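Local coordinates for protein cytochrome P450 (Novosphingobium aromaticivorans, PDB 3OFT) that belongs to the cytochrome P450 family of haem-thiolate proteins and carries iron protoporphyrin IX in a buried pocket between its helices, at residues 336-339 with 344-347; 235-240 with 382-387. One frame throughout, in Å; residues are numbered along the deposited sequence.

Contact 1 (336-339 with 344-347); sequences TTMG and RCVG. With HEM (protoporphyrin IX containing Fe), chain D.
The carbonyl of M338 receives the backbone N-H of C345, with M338 O and C345 N 2.9 Å apart, and the bond shows how a metal-ligand loop can be fastened at the backbone of the ligand residue itself. It is almost straight, 177° at the hydrogen, and lies in the carbonyl plane. Around it the packing is tight. The same oxygen is touched by the side chain of R344, whose CG comes within 3.4 Å of M338 O. A type I turn from T336 to G339 brings the 336-339 loop up against the haem edge, and the M338 carbonyl carbon lies 3.4 Å from haem CMA. With its SG anti to the backbone N (chi1 -170°), C345 reaches up to the haem, its SG standing 2.3 Å from the iron; water 2 is bound on the opposite face.

Toward partly exposed R344, the contact is looser and wetter. The arginine runs out extended and then lays one face of its guanidinium over M338 CB, with NH2 3.7 Å from M338 CG. Water 1 sits at the guanidinium edge, in its plane: it accepts from R344 NE at 3.0 Å and from the N-H of M338, and donates to G339 O at 2.7 Å. One solvent molecule thus bridges both segments beside the stacked arginine. G347 occupies the N-cap position of helix 348-365. Together these features form the proximal cysteine-ligand loop of the cytochrome P450 fold.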
ATOM      1  N   THR A 336       3.618 -10.247  -5.595  1.00  7.99           N
ATOM      2  CA  THR A 336       4.408  -9.092  -5.148  1.00  8.71           C
ATOM      3  C   THR A 336       3.552  -7.942  -4.626  1.00  7.39           C
ATOM      4  O   THR A 336       4.065  -6.846  -4.397  1.00  8.16           O
ATOM      5  CB  THR A 336       5.434  -8.720  -6.259  1.00  8.88           C
ATOM      6  OG1 THR A 336       6.261  -9.872  -6.518  1.00  9.98           O
ATOM      7  CG2 THR A 336       6.367  -7.598  -5.836  1.00 10.14           C
ATOM      8  N   THR A 337       2.249  -8.179  -4.379  1.00  7.97           N
ATOM      9  CA  THR A 337       1.395  -7.078  -3.873  1.00  7.31           C
ATOM     10  C   THR A 337       1.993  -6.459  -2.590  1.00  8.16           C
ATOM     11  O   THR A 337       1.989  -5.230  -2.426  1.00  6.24           O
ATOM     12  CB  THR A 337      -0.068  -7.516  -3.619  1.00  8.51           C
ATOM     13  OG1 THR A 337      -0.618  -7.952  -4.861  1.00  8.02           O
ATOM     14  CG2 THR A 337      -0.904  -6.316  -3.079  1.00  6.92           C
ATOM     15  N   MET A 338       2.531  -7.315  -1.717  1.00  7.58           N
ATOM     16  CA  MET A 338       3.058  -6.890  -0.446  1.00  8.77           C
ATOM     17  C   MET A 338       4.597  -6.801  -0.459  1.00  7.22           C
ATOM     18  O   MET A 338       5.208  -6.618   0.578  1.00  6.44           O
ATOM     19  CB  MET A 338       2.585  -7.878   0.630  1.00  9.92           C
ATOM     20  CG  MET A 338       1.069  -8.144   0.604  1.00 15.37           C
ATOM     21  SD  MET A 338       0.097  -6.655   0.818  1.00 25.92           S
ATOM     22  CE  MET A 338       0.707  -6.148   2.336  1.00 17.76           C
ATOM     23  N   GLY A 339       5.192  -6.890  -1.638  1.00  7.12           N
ATOM     24  CA  GLY A 339       6.642  -6.839  -1.780  1.00  8.19           C
ATOM     25  C   GLY A 339       7.269  -8.210  -1.732  1.00  9.49           C
ATOM     26  O   GLY A 339       6.594  -9.239  -1.937  1.00  9.05           O
ATOM     27  N   ARG A 344       9.178  -7.399   3.162  1.00  8.01           N
ATOM     28  CA  ARG A 344       7.753  -7.724   2.831  1.00  8.12           C
ATOM     29  C   ARG A 344       6.795  -7.155   3.875  1.00  7.05           C
ATOM     30  O   ARG A 344       7.008  -7.300   5.089  1.00  7.60           O
ATOM     31  CB  ARG A 344       7.517  -9.254   2.606  1.00  8.65           C
ATOM     32  CG  ARG A 344       6.078  -9.566   2.076  1.00  8.12           C
ATOM     33  CD  ARG A 344       5.888 -11.013   1.549  1.00  9.83           C
ATOM     34  NE  ARG A 344       4.517 -11.170   1.046  1.00 10.50           N
ATOM     35  CZ  ARG A 344       3.488 -11.562   1.792  1.00 14.23           C
ATOM     36  NH1 ARG A 344       3.672 -11.929   3.057  1.00 16.62           N
ATOM     37  NH2 ARG A 344       2.282 -11.630   1.265  1.00 12.17           N
ATOM     38  N   CYS A 345       5.708  -6.516   3.423  1.00  7.12           N
ATOM     39  CA  CYS A 345       4.800  -5.791   4.343  1.00  7.21           C
ATOM     40  C   CYS A 345       4.537  -6.499   5.677  1.00  8.73           C
ATOM     41  O   CYS A 345       3.960  -7.597   5.684  1.00  7.99           O
ATOM     42  CB  CYS A 345       3.435  -5.553   3.671  1.00  8.04           C
ATOM     43  SG  CYS A 345       2.405  -4.483   4.563  1.00  9.99           S
ATOM     44  N   VAL A 346       4.928  -5.868   6.789  1.00  7.65           N
ATOM     45  CA  VAL A 346       4.543  -6.365   8.115  1.00  9.25           C
ATOM     46  C   VAL A 346       3.049  -6.336   8.326  1.00  9.35           C
ATOM     47  O   VAL A 346       2.539  -7.050   9.181  1.00  9.40           O
ATOM     48  CB  VAL A 346       5.206  -5.563   9.287  1.00  9.11           C
ATOM     49  CG1 VAL A 346       6.698  -5.890   9.346  1.00 10.08           C
ATOM     50  CG2 VAL A 346       5.015  -4.062   9.135  1.00  9.26           C
ATOM     51  N   GLY A 347       2.351  -5.449   7.611  1.00  9.04           N
ATOM     52  CA  GLY A 347       0.891  -5.399   7.758  1.00  9.56           C
ATOM     53  C   GLY A 347       0.144  -6.323   6.803  1.00  9.77           C
ATOM     54  O   GLY A 347      -1.056  -6.120   6.599  1.00  9.42           O
TER
HETATM   55  CHA HEM D 417       6.047  -2.604   3.614  1.00  2.48           C
HETATM   56  CHB HEM D 417       2.265  -2.852   0.558  1.00  5.96           C
HETATM   57  CHC HEM D 417      -0.751  -2.365   4.295  1.00  5.36           C
HETATM   58  CHD HEM D 417       2.942  -1.089   7.094  1.00  8.21           C
HETATM   59  C1A HEM D 417       5.266  -2.782   2.487  1.00  5.58           C
HETATM   60  C2A HEM D 417       5.780  -3.117   1.180  1.00  5.46           C
HETATM   61  C3A HEM D 417       4.769  -3.194   0.322  1.00  4.72           C
HETATM   62  C4A HEM D 417       3.544  -2.869   1.056  1.00  6.21           C
HETATM   63  CMA HEM D 417       4.919  -3.489  -1.191  1.00  5.72           C
HETATM   64  CAA HEM D 417       7.273  -3.398   0.841  1.00  6.43           C
HETATM   65  CBA HEM D 417       7.959  -2.067   0.631  1.00  6.68           C
HETATM   66  CGA HEM D 417       9.405  -2.228   0.185  1.00  6.78           C
HETATM   67  O1A HEM D 417      10.122  -1.182   0.106  1.00  7.91           O
HETATM   68  O2A HEM D 417       9.901  -3.361  -0.108  1.00  8.19           O
HETATM   69  C1B HEM D 417       1.095  -2.757   1.298  1.00  5.61           C
HETATM   70  C2B HEM D 417      -0.245  -2.907   0.790  1.00  4.66           C
HETATM   71  C3B HEM D 417      -1.069  -2.771   1.848  1.00  5.25           C
HETATM   72  C4B HEM D 417      -0.262  -2.533   3.028  1.00  5.27           C
HETATM   73  CMB HEM D 417      -0.584  -3.179  -0.687  1.00  3.95           C
HETATM   74  CAB HEM D 417      -2.597  -2.795   1.956  1.00  8.63           C
HETATM   75  CBB HEM D 417      -3.412  -2.926   0.892  1.00 14.94           C
HETATM   76  C1C HEM D 417      -0.070  -1.978   5.411  1.00  7.61           C
HETATM   77  C2C HEM D 417      -0.615  -1.771   6.746  1.00  8.68           C
HETATM   78  C3C HEM D 417       0.443  -1.381   7.512  1.00 12.06           C
HETATM   79  C4C HEM D 417       1.649  -1.435   6.719  1.00  7.84           C
HETATM   80  CMC HEM D 417      -2.120  -1.925   7.133  1.00 10.19           C
HETATM   81  CAC HEM D 417       0.524  -1.040   9.020  1.00 14.60           C
HETATM   82  CBC HEM D 417      -0.487  -0.494   9.687  1.00 21.62           C
HETATM   83  C1D HEM D 417       4.091  -1.404   6.448  1.00  6.67           C
HETATM   84  C2D HEM D 417       5.420  -1.224   7.015  1.00  7.59           C
HETATM   85  C3D HEM D 417       6.367  -1.737   5.946  1.00  4.94           C
HETATM   86  C4D HEM D 417       5.563  -2.135   4.825  1.00  5.27           C
HETATM   87  CMD HEM D 417       5.782  -0.684   8.444  1.00  5.24           C
HETATM   88  CAD HEM D 417       7.916  -1.769   6.097  1.00  6.71           C
HETATM   89  CBD HEM D 417       8.279  -3.234   6.395  1.00  5.13           C
HETATM   90  CGD HEM D 417       9.809  -3.300   6.352  1.00  9.47           C
HETATM   91  O1D HEM D 417      10.482  -2.396   5.815  1.00  7.95           O
HETATM   92  O2D HEM D 417      10.391  -4.291   6.806  1.00 11.02           O
HETATM   93  NA  HEM D 417       3.879  -2.658   2.381  1.00  6.44           N
HETATM   94  NB  HEM D 417       1.028  -2.580   2.665  1.00  5.60           N
HETATM   95  NC  HEM D 417       1.306  -1.811   5.450  1.00  7.35           N
HETATM   96  ND  HEM D 417       4.217  -1.915   5.160  1.00  4.72           N
HETATM   97 FE   HEM D 417       2.608  -2.314   3.934  1.00  8.33          FE
HETATM   98  O   HOH W   1       3.962  -9.919  -1.605  1.00 10.53           O
HETATM   99  O   HOH W   2       2.645   0.024   3.433  1.00 12.50           O

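Contact 2 (235-240 with 382-387); sequences GLDTVA and GNVGAC. With HEM (protoporphyrin IX containing Fe), chain D; HX2 ((2R,5R)-hexane-2,5-diol), chain E.
V384 wedges against the helix backbone at D237 and T238, a worked case of one branched side chain carrying the close contacts between a loop and a helix. Its CB already lies 3.9 Å from D237 OD2. From there the two methyls part. CG1, anti to the backbone N (chi1 179°), approaches the main chain, meeting the carbonyl O of D237 at 3.7 Å and T238 CA at 4.0 Å. CG2 turns to the carboxylate, 3.5 Å from D237 OD2, and also comes within 4.3 Å of the methyl CG2 of T238. The contact is entirely van der Waals, and beyond it V384 also touches A241 one turn further along the helix. The D237 carboxylate crosses the valine obliquely on the exposed side, while T238 is buried on the inner side.

T238 points away from V384 and over the porphyrin, its CB 3.5 Å from haem C3B. Its OG1 is hydrogen-bonded to G234 O, in the part of helix 221-252 where the backbone N atoms of T238 and V239 lack bonds to the preceding turn and the helix kinks. The loop side meets the bound (2R,5R)-hexane-2,5-diol: N383 CB is 3.2 Å from its O1, and the OD1 of N383 is held by Y305. At its other end the diol's O2 is hydrogen-bonded to water 2, which is bound to the iron. A kinked helix with an acid-threonine pair above the haem, faced by a loop from a β-sheet, is the distal pocket of the cytochrome P450 fold.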
ATOM      1  N   GLY A 235      -0.153   2.207   6.331  1.00 11.76           N
ATOM      2  CA  GLY A 235      -1.479   1.599   6.324  1.00 12.26           C
ATOM      3  C   GLY A 235      -2.588   2.521   5.808  1.00 12.42           C
ATOM      4  O   GLY A 235      -3.734   2.111   5.729  1.00 14.98           O
ATOM      5  N   LEU A 236      -2.269   3.767   5.458  1.00 11.09           N
ATOM      6  CA  LEU A 236      -3.304   4.723   5.015  1.00 10.88           C
ATOM      7  C   LEU A 236      -3.584   4.679   3.511  1.00 10.79           C
ATOM      8  O   LEU A 236      -4.633   4.172   3.104  1.00 12.40           O
ATOM      9  CB  LEU A 236      -3.019   6.151   5.463  1.00 10.40           C
ATOM     10  CG  LEU A 236      -3.217   6.486   6.954  1.00 14.47           C
ATOM     11  CD1 LEU A 236      -2.977   7.976   7.173  1.00 16.10           C
ATOM     12  CD2 LEU A 236      -4.581   6.037   7.543  1.00 13.93           C
ATOM     13  N   ASP A 237      -2.672   5.163   2.681  1.00  9.96           N
ATOM     14  CA  ASP A 237      -2.964   5.221   1.234  1.00 10.34           C
ATOM     15  C   ASP A 237      -3.046   3.833   0.614  1.00  8.88           C
ATOM     16  O   ASP A 237      -3.803   3.632  -0.325  1.00  8.81           O
ATOM     17  CB  ASP A 237      -1.955   6.077   0.456  1.00 12.41           C
ATOM     18  CG  ASP A 237      -0.498   5.649   0.654  1.00 17.75           C
ATOM     19  OD1 ASP A 237      -0.229   4.639   1.340  1.00 24.47           O
ATOM     20  OD2 ASP A 237       0.420   6.362   0.140  1.00 24.89           O
ATOM     21  N   THR A 238      -2.250   2.880   1.113  1.00  7.17           N
ATOM     22  CA  THR A 238      -2.249   1.513   0.522  1.00  7.25           C
ATOM     23  C   THR A 238      -3.612   0.831   0.724  1.00  6.97           C
ATOM     24  O   THR A 238      -4.168   0.235  -0.213  1.00  8.14           O
ATOM     25  CB  THR A 238      -1.199   0.624   1.203  1.00  6.75           C
ATOM     26  OG1 THR A 238      -1.356   0.763   2.624  1.00  6.95           O
ATOM     27  CG2 THR A 238       0.234   1.030   0.780  1.00  9.80           C
ATOM     28  N   VAL A 239      -4.152   0.943   1.943  1.00  6.89           N
ATOM     29  CA  VAL A 239      -5.431   0.314   2.272  1.00  7.25           C
ATOM     30  C   VAL A 239      -6.567   1.052   1.551  1.00  7.55           C
ATOM     31  O   VAL A 239      -7.435   0.414   0.971  1.00  6.16           O
ATOM     32  CB  VAL A 239      -5.670   0.195   3.781  1.00  8.43           C
ATOM     33  CG1 VAL A 239      -7.098  -0.333   4.094  1.00  7.90           C
ATOM     34  CG2 VAL A 239      -4.630  -0.808   4.381  1.00  7.66           C
ATOM     35  N   ALA A 240      -6.500   2.380   1.506  1.00  6.13           N
ATOM     36  CA  ALA A 240      -7.480   3.115   0.760  1.00  7.23           C
ATOM     37  C   ALA A 240      -7.505   2.656  -0.715  1.00  6.64           C
ATOM     38  O   ALA A 240      -8.590   2.486  -1.308  1.00  7.28           O
ATOM     39  CB  ALA A 240      -7.206   4.633   0.883  1.00  7.61           C
ATOM     40  N   GLY A 382       1.740   7.487  -9.528  1.00 12.70           N
ATOM     41  CA  GLY A 382       2.589   7.690  -8.308  1.00 12.15           C
ATOM     42  C   GLY A 382       2.976   6.366  -7.652  1.00 11.74           C
ATOM     43  O   GLY A 382       2.719   5.294  -8.211  1.00 10.66           O
ATOM     44  N   ASN A 383       3.547   6.426  -6.439  1.00 10.43           N
ATOM     45  CA  ASN A 383       4.040   5.230  -5.783  1.00 10.18           C
ATOM     46  C   ASN A 383       2.919   4.324  -5.308  1.00  9.21           C
ATOM     47  O   ASN A 383       3.125   3.136  -5.230  1.00  8.21           O
ATOM     48  CB  ASN A 383       4.937   5.590  -4.599  1.00 10.66           C
ATOM     49  CG  ASN A 383       6.079   6.527  -5.016  1.00 13.22           C
ATOM     50  OD1 ASN A 383       6.641   6.400  -6.117  1.00 11.63           O
ATOM     51  ND2 ASN A 383       6.365   7.525  -4.164  1.00 16.81           N
ATOM     52  N   VAL A 384       1.744   4.877  -5.001  1.00  9.46           N
ATOM     53  CA  VAL A 384       0.585   4.035  -4.636  1.00  9.27           C
ATOM     54  C   VAL A 384      -0.571   4.474  -5.535  1.00  8.57           C
ATOM     55  O   VAL A 384      -1.244   5.469  -5.248  1.00  7.93           O
ATOM     56  CB  VAL A 384       0.179   4.215  -3.148  1.00  9.29           C
ATOM     57  CG1 VAL A 384      -1.056   3.339  -2.814  1.00  9.04           C
ATOM     58  CG2 VAL A 384       1.343   3.879  -2.204  1.00  9.92           C
ATOM     59  N   GLY A 385      -0.758   3.764  -6.642  1.00  8.50           N
ATOM     60  CA  GLY A 385      -1.824   4.046  -7.600  1.00  9.15           C
ATOM     61  C   GLY A 385      -3.185   3.782  -6.992  1.00 10.20           C
ATOM     62  O   GLY A 385      -3.328   2.944  -6.094  1.00 10.15           O
ATOM     63  N   ALA A 386      -4.186   4.533  -7.435  1.00  9.68           N
ATOM     64  CA  ALA A 386      -5.494   4.473  -6.798  1.00 10.08           C
ATOM     65  C   ALA A 386      -6.589   5.070  -7.675  1.00 10.02           C
ATOM     66  O   ALA A 386      -6.307   5.902  -8.562  1.00 10.17           O
ATOM     67  CB  ALA A 386      -5.468   5.174  -5.386  1.00  9.29           C
ATOM     68  N   CYS A 387      -7.826   4.617  -7.450  1.00 10.02           N
ATOM     69  CA  CYS A 387      -8.993   5.372  -7.902  1.00 10.56           C
ATOM     70  C   CYS A 387      -9.010   6.768  -7.276  1.00 11.62           C
ATOM     71  O   CYS A 387      -8.776   6.901  -6.084  1.00 11.00           O
ATOM     72  CB  CYS A 387     -10.274   4.621  -7.515  1.00 10.75           C
ATOM     73  SG  CYS A 387     -10.478   3.182  -8.451  1.00 14.98           S
TER
HETATM   74  CHA HEM D 417       6.047  -2.604   3.614  1.00  2.48           C
HETATM   75  CHB HEM D 417       2.265  -2.852   0.558  1.00  5.96           C
HETATM   76  CHC HEM D 417      -0.751  -2.365   4.295  1.00  5.36           C
HETATM   77  CHD HEM D 417       2.942  -1.089   7.094  1.00  8.21           C
HETATM   78  C1A HEM D 417       5.266  -2.782   2.487  1.00  5.58           C
HETATM   79  C2A HEM D 417       5.780  -3.117   1.180  1.00  5.46           C
HETATM   80  C3A HEM D 417       4.769  -3.194   0.322  1.00  4.72           C
HETATM   81  C4A HEM D 417       3.544  -2.869   1.056  1.00  6.21           C
HETATM   82  CMA HEM D 417       4.919  -3.489  -1.191  1.00  5.72           C
HETATM   83  CAA HEM D 417       7.273  -3.398   0.841  1.00  6.43           C
HETATM   84  CBA HEM D 417       7.959  -2.067   0.631  1.00  6.68           C
HETATM   85  CGA HEM D 417       9.405  -2.228   0.185  1.00  6.78           C
HETATM   86  O1A HEM D 417      10.122  -1.182   0.106  1.00  7.91           O
HETATM   87  O2A HEM D 417       9.901  -3.361  -0.108  1.00  8.19           O
HETATM   88  C1B HEM D 417       1.095  -2.757   1.298  1.00  5.61           C
HETATM   89  C2B HEM D 417      -0.245  -2.907   0.790  1.00  4.66           C
HETATM   90  C3B HEM D 417      -1.069  -2.771   1.848  1.00  5.25           C
HETATM   91  C4B HEM D 417      -0.262  -2.533   3.028  1.00  5.27           C
HETATM   92  CMB HEM D 417      -0.584  -3.179  -0.687  1.00  3.95           C
HETATM   93  CAB HEM D 417      -2.597  -2.795   1.956  1.00  8.63           C
HETATM   94  CBB HEM D 417      -3.412  -2.926   0.892  1.00 14.94           C
HETATM   95  C1C HEM D 417      -0.070  -1.978   5.411  1.00  7.61           C
HETATM   96  C2C HEM D 417      -0.615  -1.771   6.746  1.00  8.68           C
HETATM   97  C3C HEM D 417       0.443  -1.381   7.512  1.00 12.06           C
HETATM   98  C4C HEM D 417       1.649  -1.435   6.719  1.00  7.84           C
HETATM   99  CMC HEM D 417      -2.120  -1.925   7.133  1.00 10.19           C
HETATM  100  CAC HEM D 417       0.524  -1.040   9.020  1.00 14.60           C
HETATM  101  CBC HEM D 417      -0.487  -0.494   9.687  1.00 21.62           C
HETATM  102  C1D HEM D 417       4.091  -1.404   6.448  1.00  6.67           C
HETATM  103  C2D HEM D 417       5.420  -1.224   7.015  1.00  7.59           C
HETATM  104  C3D HEM D 417       6.367  -1.737   5.946  1.00  4.94           C
HETATM  105  C4D HEM D 417       5.563  -2.135   4.825  1.00  5.27           C
HETATM  106  CMD HEM D 417       5.782  -0.684   8.444  1.00  5.24           C
HETATM  107  CAD HEM D 417       7.916  -1.769   6.097  1.00  6.71           C
HETATM  108  CBD HEM D 417       8.279  -3.234   6.395  1.00  5.13           C
HETATM  109  CGD HEM D 417       9.809  -3.300   6.352  1.00  9.47           C
HETATM  110  O1D HEM D 417      10.482  -2.396   5.815  1.00  7.95           O
HETATM  111  O2D HEM D 417      10.391  -4.291   6.806  1.00 11.02           O
HETATM  112  NA  HEM D 417       3.879  -2.658   2.381  1.00  6.44           N
HETATM  113  NB  HEM D 417       1.028  -2.580   2.665  1.00  5.60           N
HETATM  114  NC  HEM D 417       1.306  -1.811   5.450  1.00  7.35           N
HETATM  115  ND  HEM D 417       4.217  -1.915   5.160  1.00  4.72           N
HETATM  116 FE   HEM D 417       2.608  -2.314   3.934  1.00  8.33          FE
HETATM  117  C1  HX2 E 397       7.248   5.098  -0.760  1.00 24.72           C
HETATM  118  O1  HX2 E 397       7.173   4.002  -2.946  1.00 18.01           O
HETATM  119  C2  HX2 E 397       6.452   4.191  -1.709  1.00 24.86           C
HETATM  120  O2  HX2 E 397       3.885   1.986   1.891  1.00 17.45           O
HETATM  121  C3  HX2 E 397       6.027   2.860  -1.082  1.00 22.16           C
HETATM  122  C4  HX2 E 397       5.243   3.041   0.230  1.00 17.53           C
HETATM  123  C5  HX2 E 397       4.451   1.781   0.604  1.00 17.46           C
HETATM  124  C6  HX2 E 397       5.385   0.554   0.662  1.00 16.61           C
HETATM  125  O   HOH W   2       2.645   0.024   3.433  1.00 12.50           O

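In the fold
From the N terminus, the chain first reaches 235-240 in the long helix 221-252. It then continues through three helices and several strands into the loop ahead of helix 348-365, where contact 1 closes a short loop of four intervening residues between 336-339 and 344-347. After that helix and two short strands it arrives at 382-387, completing contact 2 across 141 residues. The small loop therefore sits within the large one, and the two do not cross. Their centres are about 13 Å apart and their nearest atoms about 7 Å, without touching. The haem lies between the proximal loop and helix 221-252, while the loop before strand 386-394 reaches it only through the bound diol and water 2.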